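Local coordinates for transcriptional regulatory protein RcsB (Escherichia coli, PDB 5I4C) that acts as the DNA-binding response regulator of the Rcs signalling system, controlling genes for colanic acid capsule synthesis, biofilm formation, cell division and outer membrane proteins, at residues A[8-13]-A[84-89]; A[17-22]-A[110-115]; A[52-57]-A[118-123]; A[93-98]-A[104-109]. All blocks are in the same frame, centred on the assembly; numbering follows the deposited sequence.

Overall arrangement
This chain is the receiver domain of RcsB, and its four contacts illustrate how a parallel sheet is wrapped on both faces by helices. Contact 1 spans the strand 52-56 that contact 3 uses, their centres about 10 Å apart. Contacts 2 and 3 share helix 112-124, while contact 4 ties helix 92-99 to the last strand, its centre about 17 Å from that of contact 2. Contacts 1, 3 and 4 converge on the predicted phosphorylation site: K109 NZ lies 2.6 Å from D10 OD1 and 2.9 Å from OD1 of D56, the predicted phosphoacceptor, which is unmodified here. Contacts 1 and 2 also touch the second subunit.

Contact 1 (A[8-13]-A[84-89]); sequences IADDHP and IVLTMN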
loop_
_atom_site.group_PDB
_atom_site.type_symbol
_atom_site.label_atom_id
_atom_site.label_comp_id
_atom_site.label_asym_id
_atom_site.label_seq_id
_atom_site.Cartn_x
_atom_site.Cartn_y
_atom_site.Cartn_z
ATOM N N ILE A 8 -11.200 -8.478 3.523
ATOM C CA ILE A 8 -9.906 -7.882 3.721
ATOM C C ILE A 8 -10.094 -6.631 4.553
ATOM O O ILE A 8 -11.027 -5.832 4.298
ATOM C CB ILE A 8 -9.159 -7.641 2.392
ATOM C CG1 ILE A 8 -9.881 -6.686 1.460
ATOM C CG2 ILE A 8 -9.033 -8.934 1.591
ATOM C CD1 ILE A 8 -9.103 -6.413 0.141
ATOM N N ALA A 9 -9.240 -6.452 5.557
ATOM C CA ALA A 9 -9.409 -5.337 6.458
ATOM C C ALA A 9 -8.079 -4.679 6.772
ATOM O O ALA A 9 -7.106 -5.345 7.173
ATOM C CB ALA A 9 -10.109 -5.782 7.731
ATOM N N ASP A 10 -8.010 -3.385 6.466
ATOM C CA ASP A 10 -6.800 -2.574 6.705
ATOM C C ASP A 10 -7.198 -1.133 6.648
ATOM O O ASP A 10 -8.043 -0.772 5.823
ATOM C CB ASP A 10 -5.734 -2.824 5.662
ATOM C CG ASP A 10 -4.332 -2.295 6.118
ATOM O OD1 ASP A 10 -3.578 -3.010 6.750
ATOM O OD2 ASP A 10 -3.968 -1.175 5.862
ATOM N N ASP A 11 -6.580 -0.298 7.447
ATOM C CA ASP A 11 -7.009 1.121 7.389
ATOM C C ASP A 11 -6.277 1.916 6.310
ATOM O O ASP A 11 -6.379 3.114 6.313
ATOM C CB ASP A 11 -6.975 1.796 8.768
ATOM C CG ASP A 11 -5.596 1.871 9.348
ATOM O OD1 ASP A 11 -4.795 0.946 9.047
ATOM O OD2 ASP A 11 -5.345 2.835 10.122
ATOM N N HIS A 12 -5.534 1.251 5.407
ATOM C CA HIS A 12 -4.848 1.942 4.326
ATOM C C HIS A 12 -5.476 1.532 3.005
ATOM O O HIS A 12 -5.369 0.369 2.636
ATOM C CB HIS A 12 -3.362 1.595 4.346
ATOM C CG HIS A 12 -2.587 2.364 5.353
ATOM N ND1 HIS A 12 -2.102 1.786 6.497
ATOM C CD2 HIS A 12 -2.292 3.667 5.435
ATOM C CE1 HIS A 12 -1.463 2.695 7.203
ATOM N NE2 HIS A 12 -1.587 3.853 6.586
ATOM N N PRO A 13 -6.161 2.461 2.308
ATOM C CA PRO A 13 -6.855 2.092 1.087
ATOM C C PRO A 13 -5.908 1.477 0.064
ATOM O O PRO A 13 -6.279 0.546 -0.596
ATOM C CB PRO A 13 -7.436 3.411 0.600
ATOM C CG PRO A 13 -7.707 4.124 1.853
ATOM C CD PRO A 13 -6.581 3.780 2.780
ATOM N N ILE A 84 -6.137 -14.700 8.760
ATOM C CA ILE A 84 -4.798 -14.315 8.382
ATOM C C ILE A 84 -4.529 -12.902 8.833
ATOM O O ILE A 84 -5.233 -11.953 8.415
ATOM C CB ILE A 84 -4.541 -14.428 6.892
ATOM C CG1 ILE A 84 -4.690 -15.889 6.452
ATOM C CG2 ILE A 84 -3.124 -13.933 6.540
ATOM C CD1 ILE A 84 -4.660 -16.069 4.939
ATOM N N VAL A 85 -3.489 -12.772 9.665
ATOM C CA VAL A 85 -3.002 -11.479 10.122
ATOM C C VAL A 85 -1.961 -10.909 9.143
ATOM O O VAL A 85 -1.060 -11.609 8.776
ATOM C CB VAL A 85 -2.460 -11.568 11.552
ATOM C CG1 VAL A 85 -1.694 -10.324 11.979
ATOM C CG2 VAL A 85 -3.659 -11.753 12.486
ATOM N N LEU A 86 -2.113 -9.635 8.799
ATOM C CA LEU A 86 -1.148 -8.844 8.041
ATOM C C LEU A 86 -0.281 -8.075 9.015
ATOM O O LEU A 86 -0.816 -7.336 9.857
ATOM C CB LEU A 86 -1.888 -7.796 7.164
ATOM C CG LEU A 86 -2.843 -8.337 6.101
ATOM C CD1 LEU A 86 -3.607 -7.196 5.403
ATOM C CD2 LEU A 86 -2.038 -9.192 5.120
ATOM N N THR A 87 1.025 -8.259 8.944
ATOM C CA THR A 87 1.864 -7.668 9.926
ATOM C C THR A 87 2.914 -6.756 9.302
ATOM O O THR A 87 3.452 -7.002 8.228
ATOM C CB THR A 87 2.449 -8.742 10.864
ATOM O OG1 THR A 87 3.052 -8.050 11.931
ATOM C CG2 THR A 87 3.418 -9.619 10.194
ATOM N N MET A 88 3.197 -5.673 9.979
ATOM C CA MET A 88 4.126 -4.697 9.396
ATOM C C MET A 88 5.541 -5.163 9.628
ATOM O O MET A 88 6.451 -4.644 9.021
ATOM C CB MET A 88 3.895 -3.257 9.897
ATOM C CG MET A 88 3.889 -2.170 8.766
ATOM S SD MET A 88 4.449 -2.581 7.049
ATOM C CE MET A 88 6.126 -1.899 6.999
ATOM N N ASN A 89 5.732 -6.119 10.523
ATOM C CA ASN A 89 7.044 -6.663 10.702
ATOM C C ASN A 89 7.025 -8.068 11.348
ATOM O O ASN A 89 5.999 -8.545 11.806
ATOM C CB ASN A 89 7.858 -5.690 11.552
ATOM C CG ASN A 89 7.356 -5.630 12.992
ATOM O OD1 ASN A 89 7.290 -6.641 13.676
ATOM N ND2 ASN A 89 6.947 -4.449 13.424
#
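L86 and the A9-D10 pair meet across the middle of a receiver domain, the doubly wound parallel alpha/beta fold shared with CheY. Strand 52-56 runs between their strands, so the two segments share no backbone bond, and the nearest CA atoms, those of D10 and L86, remain 8.5 Å apart. The L86 side chain bridges this span. Its CB sets out toward segment 8-13, and CG settles against I54 CG2 of the intervening strand. At the tip the branches part. CD1 reaches A9 O at 4.3 Å and D10 OD1 at 4.4 Å, and on its other flank packs on I19 CD1 of helix 13-23; CD2 turns to A112 CB at the start of helix 112-124. A leucine thus fills the layer between sheet and helices while one methyl abuts the acidic cluster at the strand ends.

D10 meets it with CG swung anti to the backbone N (chi1 -164°), which lays the carboxylate across the ends of the central strands. OD1 forms a salt bridge with K109 NZ, and this lysine also bonds D56, whose carboxylate lies near that of D10. Acidic residues of this kind cluster beside the phosphoacceptor in receiver domains. OD2 has a separate task: from its anti side it takes the N-H of H12, the N-cap residue of helix 13-23, closing an Asx turn with H12 N 2.9 Å from D10 OD2.

Contact 2 (A[17-22]-A[110-115]); sequences FGIRKS and QGAPTD
P113, S22 and I19 carry most of this helix-helix contact. P113 lies in the first turn of helix 112-124, and one face of its ring looks obliquely toward helix 13-23, with P113 CB 3.9 Å from S22 CB. Nearby, CG faces the backbone of G18, which has no side chain to hold the helices apart, and the CA atoms of S22 and P113 come within 5.2 Å.

S22 supplies the polar bond. Its OG is carried anti to the backbone N (chi1 164°), a rotation that points the hydroxyl across the gap, where it donates to P113 O at 2.7 Å. The bond arrives in the carbonyl plane on a lone pair, at a C=O...OG angle of 131°. The acceptor is a telling one: four residues on stands P117, which has no N-H to give, so the serine takes up a carbonyl that the helix itself cannot serve in the usual way.

Closer to the sheet, I19 lays CG1 against A112 CB at 4.1 Å, and its CD1 is almost as near. This apolar pair seals the inner side of the seam, while F17 of the second subunit packs on P113, and Q110 OE1 accepts from I14 N of that subunit. Close pairing of the first and last helices on one face of a parallel sheet, with the other three on the opposite face, is characteristic of the CheY-like receiver fold.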
loop_
_atom_site.group_PDB
_atom_site.type_symbol
_atom_site.label_atom_id
_atom_site.label_comp_id
_atom_site.label_asym_id
_atom_site.label_seq_id
_atom_site.Cartn_x
_atom_site.Cartn_y
_atom_site.Cartn_z
ATOM N N PHE A 17 -6.380 -2.020 -2.109
ATOM C CA PHE A 17 -6.259 -2.020 -3.571
ATOM C C PHE A 17 -5.300 -3.100 -4.051
ATOM O O PHE A 17 -5.647 -3.877 -4.958
ATOM C CB PHE A 17 -5.759 -0.639 -4.024
ATOM C CG PHE A 17 -5.601 -0.500 -5.493
ATOM C CD1 PHE A 17 -6.687 -0.310 -6.300
ATOM C CD2 PHE A 17 -4.386 -0.606 -6.070
ATOM C CE1 PHE A 17 -6.509 -0.174 -7.684
ATOM C CE2 PHE A 17 -4.187 -0.539 -7.431
ATOM C CZ PHE A 17 -5.254 -0.277 -8.251
ATOM N N GLY A 18 -4.083 -3.140 -3.483
ATOM C CA GLY A 18 -3.035 -4.112 -3.912
ATOM C C GLY A 18 -3.497 -5.543 -3.710
ATOM O O GLY A 18 -3.381 -6.377 -4.593
ATOM N N ILE A 19 -4.063 -5.795 -2.525
ATOM C CA ILE A 19 -4.608 -7.087 -2.204
ATOM C C ILE A 19 -5.734 -7.476 -3.183
ATOM O O ILE A 19 -5.726 -8.569 -3.730
ATOM C CB ILE A 19 -5.056 -7.159 -0.729
ATOM C CG1 ILE A 19 -3.798 -7.054 0.147
ATOM C CG2 ILE A 19 -5.769 -8.491 -0.498
ATOM C CD1 ILE A 19 -4.029 -7.043 1.647
ATOM N N ARG A 20 -6.659 -6.571 -3.450
ATOM C CA ARG A 20 -7.758 -6.897 -4.396
ATOM C C ARG A 20 -7.199 -7.232 -5.814
ATOM O O ARG A 20 -7.665 -8.190 -6.442
ATOM C CB ARG A 20 -8.784 -5.758 -4.402
ATOM C CG ARG A 20 -9.908 -5.844 -5.396
ATOM C CD ARG A 20 -10.522 -4.426 -5.610
ATOM N NE ARG A 20 -10.521 -3.691 -4.346
ATOM C CZ ARG A 20 -10.260 -2.377 -4.216
ATOM N NH1 ARG A 20 -10.022 -1.584 -5.290
ATOM N NH2 ARG A 20 -10.185 -1.839 -2.978
ATOM N N LYS A 21 -6.208 -6.472 -6.282
ATOM C CA LYS A 21 -5.592 -6.673 -7.555
ATOM C C LYS A 21 -4.918 -8.028 -7.623
ATOM O O LYS A 21 -5.035 -8.741 -8.596
ATOM C CB LYS A 21 -4.556 -5.598 -7.819
ATOM C CG LYS A 21 -5.052 -4.216 -8.177
ATOM C CD LYS A 21 -6.033 -4.195 -9.362
ATOM C CE LYS A 21 -7.466 -4.181 -8.822
ATOM N NZ LYS A 21 -8.398 -3.782 -9.911
ATOM N N SER A 22 -4.290 -8.441 -6.553
ATOM C CA SER A 22 -3.641 -9.719 -6.528
ATOM C C SER A 22 -4.693 -10.864 -6.514
ATOM O O SER A 22 -4.608 -11.864 -7.268
ATOM C CB SER A 22 -2.703 -9.812 -5.324
ATOM O OG SER A 22 -2.421 -11.210 -5.188
ATOM N N GLN A 110 3.662 -5.974 3.551
ATOM C CA GLN A 110 4.258 -5.433 2.312
ATOM C C GLN A 110 4.452 -6.478 1.200
ATOM O O GLN A 110 4.627 -6.123 0.070
ATOM C CB GLN A 110 5.540 -4.698 2.603
ATOM C CG GLN A 110 5.326 -3.492 3.529
ATOM C CD GLN A 110 4.411 -2.442 2.907
ATOM O OE1 GLN A 110 4.547 -2.130 1.727
ATOM N NE2 GLN A 110 3.451 -1.889 3.729
ATOM N N GLY A 111 4.460 -7.747 1.556
ATOM C CA GLY A 111 4.575 -8.839 0.599
ATOM C C GLY A 111 3.236 -9.504 0.328
ATOM O O GLY A 111 3.190 -10.487 -0.352
ATOM N N ALA A 112 2.133 -8.936 0.812
ATOM C CA ALA A 112 0.838 -9.586 0.628
ATOM C C ALA A 112 0.422 -9.973 -0.798
ATOM O O ALA A 112 -0.123 -11.055 -0.993
ATOM C CB ALA A 112 -0.254 -8.763 1.327
ATOM N N PRO A 113 0.724 -9.138 -1.819
ATOM C CA PRO A 113 0.246 -9.545 -3.133
ATOM C C PRO A 113 0.827 -10.829 -3.635
ATOM O O PRO A 113 0.085 -11.568 -4.252
ATOM C CB PRO A 113 0.681 -8.400 -4.066
ATOM C CG PRO A 113 0.814 -7.201 -3.159
ATOM C CD PRO A 113 1.246 -7.750 -1.813
ATOM N N THR A 114 2.110 -11.077 -3.395
ATOM C CA THR A 114 2.760 -12.376 -3.625
ATOM C C THR A 114 2.458 -13.474 -2.595
ATOM O O THR A 114 2.242 -14.654 -2.919
ATOM C CB THR A 114 4.282 -12.210 -3.546
ATOM O OG1 THR A 114 4.646 -11.023 -4.228
ATOM C CG2 THR A 114 4.966 -13.409 -4.172
ATOM N N ASP A 115 2.458 -13.104 -1.331
ATOM C CA ASP A 115 2.418 -14.126 -0.282
ATOM C C ASP A 115 1.037 -14.574 0.008
ATOM O O ASP A 115 0.882 -15.724 0.425
ATOM C CB ASP A 115 3.071 -13.638 1.009
ATOM C CG ASP A 115 4.563 -13.353 0.849
ATOM O OD1 ASP A 115 5.163 -13.878 -0.128
ATOM O OD2 ASP A 115 5.138 -12.573 1.669
#

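Contact 3 (A[52-57]-A[118-123]); sequences VLITDL and KALAAL
The carbonyl oxygen of I54, whose CD1 touches L120 across the contact, takes the N-H of A9, one of the bonds that knit strand 52-56 into the sheet. With the backbone thus bonded to the adjacent strand, the alternate side chains V52 and I54 are turned to helix 118-123, and everything that passes between the two segments is apolar.

V52 and L120 share most of the contact. In V52, CG1 stands anti to the backbone N (chi1 -174°), and from there it meets L123 CD2 at 3.9 Å and L120 CD2 at 4.2 Å, while V52 CG2 lies against L123 CD2 as well, at 4.0 Å. One leucine methyl therefore rests against both branches of the valine. The side chains cross obliquely instead of meeting end on. L120 starts off to one side of the strand, but its CG branches toward the strand, and the methyl L120 CD2, not the extended CD1, touches I54 CD1 at 4.3 Å.

Further along the chain D56 is the predicted phosphoacceptor; its OD2 is bound by S58 N. The helix runs nearly antiparallel to the strand, at 151°, with the axes 11.4 Å apart. Helix 112-124 lies over the central strand and extends to both of its neighbours, L120 packing on M4 of strand 4-9 and both leucines on I84 of strand 82-87.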
loop_
_atom_site.group_PDB
_atom_site.type_symbol
_atom_site.label_atom_id
_atom_site.label_comp_id
_atom_site.label_asym_id
_atom_site.label_seq_id
_atom_site.Cartn_x
_atom_site.Cartn_y
_atom_site.Cartn_z
ATOM N N VAL A 52 -12.519 -16.638 5.356
ATOM C CA VAL A 52 -11.244 -16.198 5.843
ATOM C C VAL A 52 -11.329 -14.684 6.012
ATOM O O VAL A 52 -11.836 -13.992 5.133
ATOM C CB VAL A 52 -10.106 -16.479 4.808
ATOM C CG1 VAL A 52 -8.733 -16.131 5.401
ATOM C CG2 VAL A 52 -10.086 -17.929 4.509
ATOM N N LEU A 53 -10.859 -14.238 7.133
ATOM C CA LEU A 53 -10.595 -12.826 7.351
ATOM C C LEU A 53 -9.103 -12.540 7.242
ATOM O O LEU A 53 -8.317 -13.157 7.969
ATOM C CB LEU A 53 -11.079 -12.425 8.712
ATOM C CG LEU A 53 -10.689 -10.985 9.073
ATOM C CD1 LEU A 53 -11.246 -9.871 8.206
ATOM C CD2 LEU A 53 -10.983 -10.784 10.501
ATOM N N ILE A 54 -8.749 -11.597 6.367
ATOM C CA ILE A 54 -7.385 -11.120 6.188
ATOM C C ILE A 54 -7.303 -9.708 6.778
ATOM O O ILE A 54 -7.870 -8.771 6.221
ATOM C CB ILE A 54 -6.986 -11.136 4.717
ATOM C CG1 ILE A 54 -7.209 -12.526 4.143
ATOM C CG2 ILE A 54 -5.542 -10.697 4.545
ATOM C CD1 ILE A 54 -7.162 -12.583 2.634
ATOM N N THR A 55 -6.599 -9.571 7.874
ATOM C CA THR A 55 -6.735 -8.377 8.642
ATOM C C THR A 55 -5.413 -7.828 9.226
ATOM O O THR A 55 -4.545 -8.566 9.705
ATOM C CB THR A 55 -7.780 -8.537 9.798
ATOM O OG1 THR A 55 -8.045 -7.248 10.398
ATOM C CG2 THR A 55 -7.241 -9.469 10.957
ATOM N N ASP A 56 -5.276 -6.516 9.151
ATOM C CA ASP A 56 -4.283 -5.770 9.919
ATOM C C ASP A 56 -4.683 -5.766 11.428
ATOM O O ASP A 56 -5.860 -5.913 11.753
ATOM C CB ASP A 56 -4.256 -4.335 9.431
ATOM C CG ASP A 56 -3.067 -3.575 9.954
ATOM O OD1 ASP A 56 -1.914 -3.927 9.648
ATOM O OD2 ASP A 56 -3.291 -2.632 10.678
ATOM N N LEU A 57 -3.721 -5.651 12.320
ATOM C CA LEU A 57 -4.012 -5.569 13.750
ATOM C C LEU A 57 -4.052 -4.155 14.342
ATOM O O LEU A 57 -4.253 -4.033 15.542
ATOM C CB LEU A 57 -2.991 -6.381 14.487
ATOM C CG LEU A 57 -3.018 -7.909 14.258
ATOM C CD1 LEU A 57 -1.927 -8.534 15.095
ATOM C CD2 LEU A 57 -4.371 -8.503 14.615
ATOM N N LYS A 118 -0.291 -17.715 -1.608
ATOM C CA LYS A 118 0.350 -18.891 -1.092
ATOM C C LYS A 118 -0.269 -19.208 0.270
ATOM O O LYS A 118 -0.502 -20.389 0.576
ATOM C CB LYS A 118 1.872 -18.698 -0.925
ATOM C CG LYS A 118 2.689 -18.284 -2.156
ATOM C CD LYS A 118 4.089 -17.959 -1.646
ATOM C CE LYS A 118 5.098 -17.637 -2.725
ATOM N NZ LYS A 118 6.425 -18.221 -2.359
ATOM N N ALA A 119 -0.531 -18.183 1.093
ATOM C CA ALA A 119 -1.159 -18.434 2.395
ATOM C C ALA A 119 -2.577 -19.040 2.251
ATOM O O ALA A 119 -2.980 -19.975 2.980
ATOM C CB ALA A 119 -1.181 -17.136 3.203
ATOM N N LEU A 120 -3.324 -18.504 1.296
ATOM C CA LEU A 120 -4.664 -18.995 1.038
ATOM C C LEU A 120 -4.665 -20.445 0.479
ATOM O O LEU A 120 -5.537 -21.217 0.834
ATOM C CB LEU A 120 -5.412 -18.068 0.079
ATOM C CG LEU A 120 -5.725 -16.682 0.655
ATOM C CD1 LEU A 120 -6.475 -15.904 -0.414
ATOM C CD2 LEU A 120 -6.565 -16.777 1.896
ATOM N N ALA A 121 -3.730 -20.782 -0.405
ATOM C CA ALA A 121 -3.546 -22.220 -0.837
ATOM C C ALA A 121 -3.250 -23.138 0.332
ATOM O O ALA A 121 -3.783 -24.237 0.416
ATOM C CB ALA A 121 -2.431 -22.334 -1.851
ATOM N N ALA A 122 -2.392 -22.680 1.249
ATOM C CA ALA A 122 -2.081 -23.454 2.456
ATOM C C ALA A 122 -3.331 -23.684 3.272
ATOM O O ALA A 122 -3.620 -24.842 3.728
ATOM C CB ALA A 122 -1.033 -22.752 3.308
ATOM N N LEU A 123 -4.044 -22.589 3.534
ATOM C CA LEU A 123 -5.328 -22.682 4.246
ATOM C C LEU A 123 -6.294 -23.677 3.630
ATOM O O LEU A 123 -6.995 -24.446 4.350
ATOM C CB LEU A 123 -6.038 -21.342 4.323
ATOM C CG LEU A 123 -5.754 -20.630 5.640
ATOM C CD1 LEU A 123 -4.265 -20.417 5.923
ATOM C CD2 LEU A 123 -6.544 -19.320 5.735
#

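Contact 4 (A[93-98]-A[104-109]); sequences AILSAV and EGIVLK
I106 points its long branch straight at helix 92-99, and two side chains receive it in different ways. V98 comes tip to tip: its CG1 meets I106 CD1 at 3.9 Å, methyl against methyl. L95 approaches at a slant, presenting the branch point of its side chain, so that L95 CG lies 4.0 Å from the same I106 CD1. The isoleucine methyl thereby rests against two residues one turn apart on the helix. Its own torsions explain the reach: CG1 sits beside the backbone N (chi1 -64°) and the chain then runs out extended (chi2 166°), carrying CD1 out toward the helix. In V98, CG1 is set between the backbone N and the carbonyl carbon (chi1 79°), the rotation that turns this methyl to the strand.

The two elements belong to a beta-alpha-beta crossover in which strand 82-87, helix 92-99 and edge strand 105-108 follow one another, and the helix packs back on the strand that comes after it. L95 is poorly ordered, so its exact pose is less certain, and the two helical bonds within 93-98 are weak. I106, three residues before K109, occupies the position where many receivers carry a switch tyrosine or phenylalanine. The shorter branch of I106 faces the preceding strand, with its CG2 packed on the methyl CG2 of T87.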
loop_
_atom_site.group_PDB
_atom_site.type_symbol
_atom_site.label_atom_id
_atom_site.label_comp_id
_atom_site.label_asym_id
_atom_site.label_seq_id
_atom_site.Cartn_x
_atom_site.Cartn_y
_atom_site.Cartn_z
ATOM N N ALA A 93 8.060 -11.218 19.512
ATOM C CA ALA A 93 7.043 -11.078 20.563
ATOM C C ALA A 93 5.601 -10.918 20.016
ATOM O O ALA A 93 4.684 -11.641 20.408
ATOM C CB ALA A 93 7.422 -9.907 21.479
ATOM N N ILE A 94 5.411 -9.995 19.091
ATOM C CA ILE A 94 4.078 -9.778 18.511
ATOM C C ILE A 94 3.446 -11.075 17.944
ATOM O O ILE A 94 2.281 -11.405 18.213
ATOM C CB ILE A 94 4.115 -8.643 17.445
ATOM C CG1 ILE A 94 4.282 -7.273 18.154
ATOM C CG2 ILE A 94 2.869 -8.708 16.557
ATOM C CD1 ILE A 94 4.902 -6.150 17.361
ATOM N N LEU A 95 4.244 -11.783 17.148
ATOM C CA LEU A 95 3.804 -13.009 16.474
ATOM C C LEU A 95 3.300 -14.057 17.477
ATOM O O LEU A 95 2.231 -14.691 17.275
ATOM C CB LEU A 95 4.955 -13.612 15.639
ATOM C CG LEU A 95 5.100 -13.181 14.168
ATOM C CD1 LEU A 95 4.842 -11.670 13.960
ATOM C CD2 LEU A 95 6.462 -13.655 13.614
ATOM N N SER A 96 4.100 -14.232 18.536
ATOM C CA SER A 96 3.849 -15.214 19.596
ATOM C C SER A 96 2.448 -15.043 20.178
ATOM O O SER A 96 1.629 -15.980 20.200
ATOM C CB SER A 96 4.955 -15.092 20.689
ATOM O OG SER A 96 4.642 -15.828 21.859
ATOM N N ALA A 97 2.181 -13.820 20.610
ATOM C CA ALA A 97 0.940 -13.482 21.273
ATOM C C ALA A 97 -0.255 -13.942 20.433
ATOM O O ALA A 97 -1.148 -14.667 20.900
ATOM C CB ALA A 97 0.915 -11.987 21.516
ATOM N N VAL A 98 -0.204 -13.580 19.157
ATOM C CA VAL A 98 -1.252 -13.914 18.226
ATOM C C VAL A 98 -1.235 -15.400 17.781
ATOM O O VAL A 98 -2.310 -16.014 17.658
ATOM C CB VAL A 98 -1.265 -12.918 17.014
ATOM C CG1 VAL A 98 -0.191 -13.218 15.962
ATOM C CG2 VAL A 98 -2.645 -12.895 16.386
ATOM N N GLU A 104 -4.728 -18.831 11.661
ATOM C CA GLU A 104 -4.314 -19.675 10.596
ATOM C C GLU A 104 -3.116 -19.153 9.809
ATOM O O GLU A 104 -2.383 -19.934 9.197
ATOM C CB GLU A 104 -5.489 -19.951 9.661
ATOM C CG GLU A 104 -6.481 -20.926 10.243
ATOM C CD GLU A 104 -7.364 -20.328 11.339
ATOM O OE1 GLU A 104 -7.457 -19.091 11.525
ATOM O OE2 GLU A 104 -7.956 -21.125 12.054
ATOM N N GLY A 105 -2.872 -17.857 9.817
ATOM C CA GLY A 105 -1.820 -17.369 8.977
ATOM C C GLY A 105 -1.348 -16.050 9.410
ATOM O O GLY A 105 -2.106 -15.296 10.088
ATOM N N ILE A 106 -0.078 -15.800 9.088
ATOM C CA ILE A 106 0.549 -14.502 9.275
ATOM C C ILE A 106 1.301 -14.187 8.002
ATOM O O ILE A 106 2.048 -14.996 7.523
ATOM C CB ILE A 106 1.538 -14.439 10.495
ATOM C CG1 ILE A 106 0.788 -14.662 11.793
ATOM C CG2 ILE A 106 2.194 -13.066 10.514
ATOM C CD1 ILE A 106 1.682 -14.947 12.963
ATOM N N VAL A 107 1.083 -13.013 7.452
ATOM C CA VAL A 107 1.743 -12.576 6.197
ATOM C C VAL A 107 2.310 -11.207 6.410
ATOM O O VAL A 107 1.600 -10.351 6.927
ATOM C CB VAL A 107 0.678 -12.499 5.083
ATOM C CG1 VAL A 107 1.180 -11.763 3.816
ATOM C CG2 VAL A 107 0.256 -13.926 4.750
ATOM N N LEU A 108 3.522 -10.967 5.946
ATOM C CA LEU A 108 4.061 -9.625 6.000
ATOM C C LEU A 108 3.279 -8.773 5.036
ATOM O O LEU A 108 3.192 -9.083 3.854
ATOM C CB LEU A 108 5.528 -9.566 5.669
ATOM C CG LEU A 108 6.411 -10.405 6.542
ATOM C CD1 LEU A 108 7.875 -10.337 6.062
ATOM C CD2 LEU A 108 6.256 -9.884 7.949
ATOM N N LYS A 109 2.695 -7.703 5.563
ATOM C CA LYS A 109 1.788 -6.876 4.790
ATOM C C LYS A 109 2.434 -6.426 3.489
ATOM O O LYS A 109 1.821 -6.429 2.416
ATOM C CB LYS A 109 1.396 -5.651 5.635
ATOM C CG LYS A 109 0.312 -4.821 4.991
ATOM C CD LYS A 109 0.131 -3.436 5.604
ATOM C CE LYS A 109 -0.495 -3.575 6.921
ATOM N NZ LYS A 109 -1.144 -2.327 7.328
#